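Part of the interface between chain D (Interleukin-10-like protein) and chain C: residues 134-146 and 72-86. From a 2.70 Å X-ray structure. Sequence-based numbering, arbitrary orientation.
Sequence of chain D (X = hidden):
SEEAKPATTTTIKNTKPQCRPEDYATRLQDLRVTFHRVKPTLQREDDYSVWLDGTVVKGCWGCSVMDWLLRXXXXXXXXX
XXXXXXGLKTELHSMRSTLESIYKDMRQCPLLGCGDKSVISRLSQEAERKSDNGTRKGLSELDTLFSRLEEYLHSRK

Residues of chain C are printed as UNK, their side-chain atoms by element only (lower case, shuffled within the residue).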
# COMPACT_ATOMS: atom_id res chain seq x y z
N GLY D 134 27.84 10.59 9.50
CA GLY D 134 26.97 10.98 8.42
C GLY D 134 26.56 12.44 8.40
O GLY D 134 25.78 12.83 7.54
N THR D 135 27.06 13.25 9.33
CA THR D 135 26.69 14.66 9.33
C THR D 135 27.02 15.26 7.98
O THR D 135 26.19 15.91 7.35
CB THR D 135 27.41 15.45 10.43
OG1 THR D 135 27.04 14.93 11.72
CG2 THR D 135 27.02 16.92 10.37
N ARG D 136 28.24 15.03 7.51
CA ARG D 136 28.67 15.55 6.23
C ARG D 136 27.76 15.02 5.12
O ARG D 136 27.09 15.79 4.43
CB ARG D 136 30.12 15.16 5.97
CG ARG D 136 31.04 16.32 5.66
CD ARG D 136 32.39 16.19 6.37
NE ARG D 136 32.31 16.54 7.79
CZ ARG D 136 33.37 16.70 8.59
NH1 ARG D 136 34.59 16.55 8.11
NH2 ARG D 136 33.19 17.03 9.86
N LYS D 137 27.72 13.70 4.94
CA LYS D 137 26.87 13.12 3.90
C LYS D 137 25.43 13.62 4.03
O LYS D 137 24.72 13.80 3.04
CB LYS D 137 26.86 11.60 3.98
CG LYS D 137 27.46 10.90 2.77
CD LYS D 137 26.92 11.47 1.45
CE LYS D 137 27.76 10.99 0.27
NZ LYS D 137 27.64 11.89 -0.92
N GLY D 138 25.02 13.85 5.27
CA GLY D 138 23.68 14.30 5.55
C GLY D 138 23.31 15.66 5.00
O GLY D 138 22.28 15.82 4.37
N LEU D 139 24.15 16.66 5.27
CA LEU D 139 23.87 18.00 4.80
C LEU D 139 24.09 18.17 3.28
O LEU D 139 23.49 19.03 2.65
CB LEU D 139 24.74 19.01 5.55
CG LEU D 139 24.50 19.36 7.01
CD1 LEU D 139 23.02 19.58 7.25
CD2 LEU D 139 25.02 18.27 7.89
N SER D 140 24.93 17.33 2.69
CA SER D 140 25.20 17.46 1.27
C SER D 140 24.09 16.87 0.46
O SER D 140 24.01 17.09 -0.74
CB SER D 140 26.51 16.77 0.91
OG SER D 140 26.39 15.37 1.08
N GLU D 141 23.23 16.09 1.12
CA GLU D 141 22.11 15.46 0.44
C GLU D 141 20.79 16.19 0.71
O GLU D 141 19.72 15.72 0.32
CB GLU D 141 22.01 13.98 0.84
CG GLU D 141 23.16 13.14 0.31
CD GLU D 141 22.70 11.77 -0.20
OE1 GLU D 141 22.19 10.98 0.61
OE2 GLU D 141 22.84 11.50 -1.41
N LEU D 142 20.87 17.34 1.38
CA LEU D 142 19.69 18.14 1.68
C LEU D 142 18.83 18.35 0.43
O LEU D 142 17.60 18.25 0.48
CB LEU D 142 20.10 19.49 2.27
CG LEU D 142 20.42 19.43 3.76
CD1 LEU D 142 20.86 20.79 4.28
CD2 LEU D 142 19.18 18.95 4.50
N ASP D 143 19.47 18.65 -0.70
CA ASP D 143 18.73 18.82 -1.93
C ASP D 143 17.94 17.52 -2.19
O ASP D 143 16.73 17.57 -2.42
CB ASP D 143 19.70 19.13 -3.09
CG ASP D 143 20.84 18.12 -3.18
OD1 ASP D 143 21.01 17.36 -2.21
OD2 ASP D 143 21.56 18.09 -4.21
N THR D 144 18.62 16.38 -2.11
CA THR D 144 17.96 15.09 -2.31
C THR D 144 16.79 14.92 -1.34
O THR D 144 15.71 14.48 -1.72
CB THR D 144 18.92 13.90 -2.11
OG1 THR D 144 20.07 14.07 -2.94
CG2 THR D 144 18.25 12.58 -2.51
N LEU D 145 17.00 15.28 -0.07
CA LEU D 145 15.95 15.16 0.93
C LEU D 145 14.71 15.97 0.50
O LEU D 145 13.59 15.45 0.48
CB LEU D 145 16.44 15.67 2.30
CG LEU D 145 15.42 15.63 3.44
CD1 LEU D 145 15.25 14.20 3.92
CD2 LEU D 145 15.86 16.52 4.60
N PHE D 146 14.92 17.23 0.16
CA PHE D 146 13.83 18.09 -0.25
C PHE D 146 13.07 17.51 -1.46
O PHE D 146 11.86 17.68 -1.57
CB PHE D 146 14.35 19.50 -0.57
CG PHE D 146 15.12 20.13 0.56
CD1 PHE D 146 14.82 19.80 1.89
CD2 PHE D 146 16.13 21.04 0.31
CE1 PHE D 146 15.50 20.38 2.95
CE2 PHE D 146 16.83 21.63 1.36
CZ PHE D 146 16.51 21.29 2.69
N UNK C 72 15.56 12.77 12.25
CA UNK C 72 17.01 12.60 12.26
C UNK C 72 17.71 13.92 11.91
O UNK C 72 18.72 14.29 12.51
c UNK C 72 20.94 9.02 12.47
n UNK C 72 19.96 8.45 13.17
n UNK C 72 22.06 8.35 12.22
c UNK C 72 19.62 11.09 12.24
c UNK C 72 17.36 11.47 11.27
c UNK C 72 18.83 11.25 10.99
n UNK C 72 20.80 10.27 12.02
N UNK C 73 17.15 14.64 10.95
CA UNK C 73 17.72 15.91 10.55
C UNK C 73 17.45 17.01 11.56
O UNK C 73 18.35 17.74 11.96
c UNK C 73 19.02 16.27 7.49
c UNK C 73 19.05 14.62 5.75
c UNK C 73 19.61 15.73 6.35
o UNK C 73 19.58 14.12 4.59
c UNK C 73 17.34 14.58 7.41
c UNK C 73 17.92 14.04 6.28
c UNK C 73 17.17 16.33 9.20
c UNK C 73 17.87 15.70 8.03
N UNK C 74 16.19 17.14 11.96
CA UNK C 74 15.87 18.18 12.91
C UNK C 74 16.60 17.99 14.23
O UNK C 74 17.05 18.96 14.84
c UNK C 74 12.11 18.85 12.19
c UNK C 74 14.14 19.90 11.31
c UNK C 74 14.36 18.25 13.13
c UNK C 74 13.57 18.63 11.87
N UNK C 75 16.75 16.74 14.65
CA UNK C 75 17.37 16.44 15.94
C UNK C 75 18.86 16.11 16.00
O UNK C 75 19.50 16.38 17.01
c UNK C 75 14.95 16.83 17.80
c UNK C 75 16.58 15.31 16.61
o UNK C 75 15.57 16.84 18.89
o UNK C 75 14.18 17.75 17.44
c UNK C 75 15.13 15.64 16.87
N UNK C 76 19.42 15.54 14.94
CA UNK C 76 20.83 15.18 14.96
C UNK C 76 21.68 15.86 13.89
O UNK C 76 22.63 16.59 14.21
c UNK C 76 20.68 13.31 17.31
c UNK C 76 21.03 13.65 14.82
c UNK C 76 20.27 12.91 15.92
c UNK C 76 22.50 13.31 14.92
N UNK C 77 21.33 15.63 12.63
CA UNK C 77 22.09 16.19 11.51
C UNK C 77 22.27 17.71 11.57
O UNK C 77 23.40 18.21 11.63
c UNK C 77 22.38 16.21 9.03
c UNK C 77 21.43 15.83 10.16
c UNK C 77 21.10 14.35 10.10
N UNK C 78 21.17 18.46 11.55
CA UNK C 78 21.31 19.91 11.60
C UNK C 78 22.08 20.40 12.81
O UNK C 78 23.02 21.19 12.66
c UNK C 78 18.49 20.28 9.48
c UNK C 78 19.54 20.94 10.10
c UNK C 78 19.86 22.23 8.08
c UNK C 78 20.22 21.92 9.38
c UNK C 78 18.80 21.55 7.48
c UNK C 78 19.95 20.61 11.51
c UNK C 78 18.12 20.58 8.19
N UNK C 79 21.71 19.95 14.02
CA UNK C 79 22.44 20.41 15.21
C UNK C 79 23.92 20.09 15.09
O UNK C 79 24.76 20.93 15.37
c UNK C 79 21.77 19.65 16.34
c UNK C 79 20.38 19.52 15.87
c UNK C 79 20.56 19.13 14.42
N UNK C 80 24.24 18.87 14.67
CA UNK C 80 25.63 18.47 14.51
C UNK C 80 26.29 19.33 13.43
O UNK C 80 27.49 19.54 13.46
c UNK C 80 25.71 17.01 14.12
N UNK C 81 25.47 19.82 12.50
CA UNK C 81 25.97 20.65 11.42
C UNK C 81 26.61 21.95 11.87
O UNK C 81 27.55 22.44 11.23
N UNK C 82 26.11 22.52 12.96
CA UNK C 82 26.64 23.78 13.49
C UNK C 82 28.13 23.69 13.88
O UNK C 82 28.85 24.70 13.86
o UNK C 82 24.19 25.93 14.96
c UNK C 82 24.54 24.95 14.27
o UNK C 82 23.89 24.54 13.28
c UNK C 82 25.81 24.22 14.69
N UNK C 83 28.59 22.49 14.23
CA UNK C 83 29.97 22.28 14.63
C UNK C 83 30.91 22.03 13.45
O UNK C 83 32.03 22.51 13.44
n UNK C 83 28.05 21.97 16.95
c UNK C 83 29.31 21.41 16.92
c UNK C 83 27.67 22.14 18.21
n UNK C 83 28.65 21.72 18.99
c UNK C 83 29.68 21.25 18.21
c UNK C 83 30.04 21.13 15.64
N UNK C 84 30.44 21.29 12.46
CA UNK C 84 31.26 21.00 11.28
C UNK C 84 31.35 22.19 10.32
O UNK C 84 32.32 22.33 9.60
c UNK C 84 29.25 19.90 10.28
c UNK C 84 30.73 19.76 10.52
c UNK C 84 31.46 19.59 9.20
N UNK C 85 30.33 23.05 10.32
CA UNK C 85 30.33 24.22 9.45
C UNK C 85 29.98 25.49 10.22
O UNK C 85 28.93 26.09 10.02
c UNK C 85 30.04 20.69 5.73
c UNK C 85 28.85 21.67 7.55
c UNK C 85 29.05 20.60 6.70
c UNK C 85 29.33 24.03 8.32
o UNK C 85 30.25 19.66 4.83
c UNK C 85 30.81 21.82 5.62
c UNK C 85 29.61 22.84 7.45
c UNK C 85 30.59 22.89 6.48
N UNK C 86 30.89 25.95 11.09
CA UNK C 86 30.62 27.16 11.88
C UNK C 86 30.25 28.40 11.06
O UNK C 86 29.56 29.29 11.56
c UNK C 86 31.91 27.34 12.68
c UNK C 86 32.31 25.56 11.20
c UNK C 86 32.94 26.83 11.76

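Position 72 has seven side-chain atoms: three carbons, a nitrogen, then a carbon carrying two more nitrogens. That guanidinium is Arg72(C), which stays clear of the chain D stretch. Position 73 carries one carbon and a six-carbon ring bearing an oxygen; the oxygen reaches Gly138(D) O, and one ring face lies under Leu145(D) CD2. It is Tyr73(C). Its OH donates a hydrogen bond to Gly138(D) O (3.2 Å), which lies at the ring edge, while Leu145(D) CD2 sits 3.7 Å from the ring centroid in a CH-pi contact. A tyrosine suits this place because it offers a broad apolar face and a polar tip.

Position 74, four carbons forked at the second, is Leu74(C); position 75, three carbons ending in two oxygens, is Glu75(C). Both are out of reach of the chain D stretch. Position 76 has four carbons forked at the first, one arm two carbons long: Ile76(C), exposed, its end leading away.

Position 77 has one carbon carrying two others, packed against Leu139(D) and Gly138(D), the pattern of Val77(C). Its CG1 lies 3.5 Å from Leu139(D) CD2. At Gly138(D) a CB would come within 2.9 Å of Val77(C) CG1, so the bare backbone makes room for the valine. Position 78 is one carbon and an unsubstituted six-carbon ring, with Leu139(D) CD1 over one face and Leu142(D) CD1 nearby: Phe78(C). Its CB points away, yet the ring comes nearer, and CZ meets Leu142(D) CD1 at 3.9 Å.

Position 79 closes three carbons onto its own nitrogen: Pro79(C), which has no amide hydrogen to give the preceding turn. Position 80 has a single carbon, 3.4 Å from Thr135(D) OG1, a close fit for a small side chain: Ala80(C). Position 81 has none, and its backbone N lies 3.9 Å from Thr135(D) CG2: Gly81(C), whose backbone is left open to the threonine.

Position 82, two carbons with two oxygens on the second, is Asp82(C), and position 83, one carbon then a five-membered ring of three carbons and two nitrogens, is His83(C); neither touches the chain D stretch. Position 84 again has one carbon carrying two, touching Thr135(D) and Arg136(D): Val84(C). Its CB points toward chain D, and this compact apolar fork fills the space beside Thr135(D), CG1 lying 3.7 Å from Thr135(D) CG2, with CG2 3.2 Å from Arg136(D) NH2. Position 85, one carbon then a six-carbon ring bearing one oxygen, touches Arg136(D): Tyr85(C). Its CB points sideways, but the long side chain brings OH within 3.5 Å of the aliphatic Arg136(D) CG. Position 86, another ring closed onto nitrogen, is Pro86(C), out of reach.

Thr135(D) anchors the contact as a knob among Val77(C), Ala80(C), Gly81(C) and Val84(C). Leu139(D), Leu142(D) and Leu145(D) extend the apolar packing across Val77(C), Phe78(C) and Tyr73(C), and a single cross-stretch hydrogen bond adds a polar link.

Chain C (72-86) RYLEIVFPAGDHVYP
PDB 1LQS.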